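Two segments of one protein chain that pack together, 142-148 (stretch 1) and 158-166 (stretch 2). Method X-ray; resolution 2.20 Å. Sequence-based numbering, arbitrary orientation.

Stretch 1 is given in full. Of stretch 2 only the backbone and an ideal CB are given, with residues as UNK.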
# COMPACT_ATOMS: atom_id res chain seq x y z
N THR B 142 -9.30 -6.31 -10.58
CA THR B 142 -8.87 -6.76 -9.25
C THR B 142 -9.95 -6.42 -8.22
O THR B 142 -10.91 -5.72 -8.55
CB THR B 142 -7.57 -6.05 -8.76
OG1 THR B 142 -7.88 -4.69 -8.46
CG2 THR B 142 -6.42 -6.10 -9.77
N ASN B 143 -9.80 -6.90 -6.98
CA ASN B 143 -10.57 -6.35 -5.85
C ASN B 143 -9.73 -5.46 -4.92
O ASN B 143 -10.08 -5.22 -3.76
CB ASN B 143 -11.36 -7.43 -5.07
CG ASN B 143 -10.48 -8.32 -4.17
OD1 ASN B 143 -10.98 -8.87 -3.19
ND2 ASN B 143 -9.21 -8.47 -4.51
N GLN B 144 -8.62 -4.97 -5.45
CA GLN B 144 -7.71 -4.11 -4.71
C GLN B 144 -8.23 -2.68 -4.76
O GLN B 144 -8.50 -2.14 -5.83
CB GLN B 144 -6.30 -4.24 -5.27
CG GLN B 144 -5.74 -5.64 -5.10
CD GLN B 144 -4.49 -5.88 -5.91
OE1 GLN B 144 -3.74 -4.95 -6.21
NE2 GLN B 144 -4.26 -7.14 -6.27
N ALA B 145 -8.41 -2.09 -3.59
CA ALA B 145 -9.04 -0.78 -3.55
C ALA B 145 -8.47 0.10 -2.46
O ALA B 145 -7.97 -0.39 -1.45
CB ALA B 145 -10.56 -0.92 -3.40
N SER B 146 -8.56 1.41 -2.69
CA SER B 146 -8.10 2.44 -1.79
C SER B 146 -9.27 3.30 -1.32
O SER B 146 -10.06 3.78 -2.14
CB SER B 146 -7.10 3.33 -2.51
OG SER B 146 -6.34 4.08 -1.58
N VAL B 147 -9.38 3.50 -0.01
CA VAL B 147 -10.49 4.28 0.57
C VAL B 147 -9.94 5.50 1.28
O VAL B 147 -9.23 5.36 2.26
CB VAL B 147 -11.26 3.45 1.63
CG1 VAL B 147 -12.46 4.23 2.14
CG2 VAL B 147 -11.73 2.16 1.06
N THR B 148 -10.28 6.70 0.80
CA THR B 148 -9.84 7.93 1.47
C THR B 148 -11.01 8.54 2.27
O THR B 148 -12.10 8.73 1.74
CB THR B 148 -9.23 8.94 0.47
OG1 THR B 148 -8.14 8.33 -0.24
CG2 THR B 148 -8.69 10.17 1.18
N UNK B 158 -7.14 10.22 6.26
CA UNK B 158 -6.80 8.80 6.39
C UNK B 158 -7.17 7.99 5.15
O UNK B 158 -8.29 8.06 4.66
CB UNK B 158 -7.50 8.21 7.61
N UNK B 159 -6.22 7.20 4.66
CA UNK B 159 -6.46 6.32 3.53
C UNK B 159 -6.24 4.86 3.96
O UNK B 159 -5.25 4.56 4.59
CB UNK B 159 -5.55 6.69 2.36
N UNK B 160 -7.19 3.98 3.62
CA UNK B 160 -7.06 2.53 3.84
C UNK B 160 -6.88 1.83 2.51
O UNK B 160 -7.70 1.99 1.60
CB UNK B 160 -8.28 1.97 4.57
N UNK B 161 -5.81 1.04 2.39
CA UNK B 161 -5.55 0.26 1.19
C UNK B 161 -5.74 -1.20 1.50
O UNK B 161 -5.16 -1.71 2.44
CB UNK B 161 -4.14 0.52 0.65
N UNK B 162 -6.55 -1.88 0.70
CA UNK B 162 -6.84 -3.28 0.96
C UNK B 162 -7.71 -3.93 -0.09
O UNK B 162 -7.63 -3.60 -1.27
CB UNK B 162 -7.51 -3.42 2.33
N UNK B 163 -8.56 -4.85 0.37
CA UNK B 163 -9.35 -5.71 -0.51
C UNK B 163 -10.83 -5.44 -0.33
O UNK B 163 -11.34 -5.44 0.80
CB UNK B 163 -9.05 -7.19 -0.24
N UNK B 164 -11.52 -5.19 -1.44
CA UNK B 164 -12.96 -4.92 -1.44
C UNK B 164 -13.76 -6.20 -1.69
O UNK B 164 -13.71 -6.76 -2.79
CB UNK B 164 -13.30 -3.87 -2.50
N UNK B 165 -14.49 -6.66 -0.67
CA UNK B 165 -15.22 -7.94 -0.75
C UNK B 165 -16.72 -7.74 -0.50
O UNK B 165 -17.11 -6.73 0.10
CB UNK B 165 -14.65 -8.94 0.26
N UNK B 166 -17.57 -8.68 -1.00
CA UNK B 166 -18.97 -8.62 -0.60
C UNK B 166 -19.13 -8.83 0.89
O UNK B 166 -18.39 -9.63 1.48
CB UNK B 166 -19.79 -9.66 -1.36

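Stretch 2 is a beta strand, so its side chains alternate between the two faces of the sheet; it lies antiparallel to strand 144-148, which sets the pairing.

At position 158 the CA-to-CB bond points sideways, and no atom of stretch 1 lies within 5.5 Å of the ideal CB, so most side chains, apolar or beta-branched among them, would do. The residue is L158; L158 O receives a CA-H...O contact from T148 CA at 3.5 Å.

Position 159 shares a face with S146 and T148; its ideal CB lies 4.0 Å from T148 OG1 and 4.8 Å from S146 OG. A small polar side chain, Ser, Thr or Asn, would suit, and beta-branching favours the extended backbone. T159 combines both: its OG1 hydrogen-bonds T148 OG1 at 3.3 Å, either hydroxyl being a possible donor, while its CG2 lies 3.3 Å from S146 OG.

Position 160 is on the other face, paired with V147. An apolar side chain is expected, of almost any shape. M160 meets V147 through the two CB atoms, 4.4 Å apart, and then its extended chain leads away. M160 N donates to V147 O, and V147 N to M160 O, each at 2.8 Å.

Position 161 returns to the face of S146, whose OG is 4.7 Å from the ideal CB. A side chain with a polar atom two bonds beyond CB, Asn or Asp, can reach it. In N161, chi1 near -60° brings OD1 to 2.6 Å from S146 OG, which donates a short hydrogen bond.

At position 162 phi/psi is -176/-146, a region readily open only to glycine, although the ideal CB, 4.9 Å from A145 O, has space on this side. G162 fits, pairing with A145: A145 N to G162 O is 2.9 Å and G162 N to A145 O is 3.0 Å.

Position 163 faces the same way as Q144, and its ideal CB is 3.9 Å from N143 OD1. A long or flat side chain, aromatic or polar, could touch both neighbours. The ring of Y163 does so: N143 ND2 sits at its edge, 3.5 Å from CD1, and Q144 CG is 4.0 Å from CE1.

At position 164 CA-to-CB points sideways, and the ideal CB lies 4.1 Å from A145 CB, favouring an aliphatic residue. L164 makes that apolar contact through its own CB, and its N donates to N143 O at 2.7 Å.

At position 165 CA-to-CB points sideways and the ideal CB is 5.0 Å from N143 OD1, so many types would fit; V165 CG1 just touches N143 OD1 at 3.8 Å. Position 166 is out of reach, and phi of -63° permits P166.

Stretch 2 158-166: LTMNGYLVP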
# COMPACT_ATOMS: atom_id res chain seq x y z
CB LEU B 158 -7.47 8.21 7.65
CG LEU B 158 -7.07 6.81 8.11
CD1 LEU B 158 -6.92 6.74 9.62
CD2 LEU B 158 -8.06 5.77 7.63
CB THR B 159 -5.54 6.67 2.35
OG1 THR B 159 -5.74 8.04 1.97
CG2 THR B 159 -5.82 5.79 1.14
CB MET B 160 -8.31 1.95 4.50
CG MET B 160 -8.61 2.46 5.89
SD MET B 160 -9.90 1.51 6.75
CE MET B 160 -9.76 2.33 8.30
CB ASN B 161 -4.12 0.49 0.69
CG ASN B 161 -3.88 1.94 0.32
OD1 ASN B 161 -4.57 2.49 -0.54
ND2 ASN B 161 -2.90 2.57 0.97
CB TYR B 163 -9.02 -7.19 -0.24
CG TYR B 163 -7.56 -7.53 -0.50
CD1 TYR B 163 -7.12 -7.88 -1.77
CD2 TYR B 163 -6.61 -7.46 0.53
CE1 TYR B 163 -5.77 -8.16 -2.02
CE2 TYR B 163 -5.27 -7.73 0.30
CZ TYR B 163 -4.85 -8.09 -0.97
OH TYR B 163 -3.52 -8.38 -1.19
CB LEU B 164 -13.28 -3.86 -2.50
CG LEU B 164 -14.64 -3.16 -2.46
CD1 LEU B 164 -14.81 -2.38 -1.17
CD2 LEU B 164 -14.74 -2.23 -3.65
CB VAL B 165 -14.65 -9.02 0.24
CG1 VAL B 165 -13.28 -9.51 -0.20
CG2 VAL B 165 -14.62 -8.52 1.68
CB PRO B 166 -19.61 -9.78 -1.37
CG PRO B 166 -18.69 -10.04 -2.50
CD PRO B 166 -17.33 -9.78 -1.95
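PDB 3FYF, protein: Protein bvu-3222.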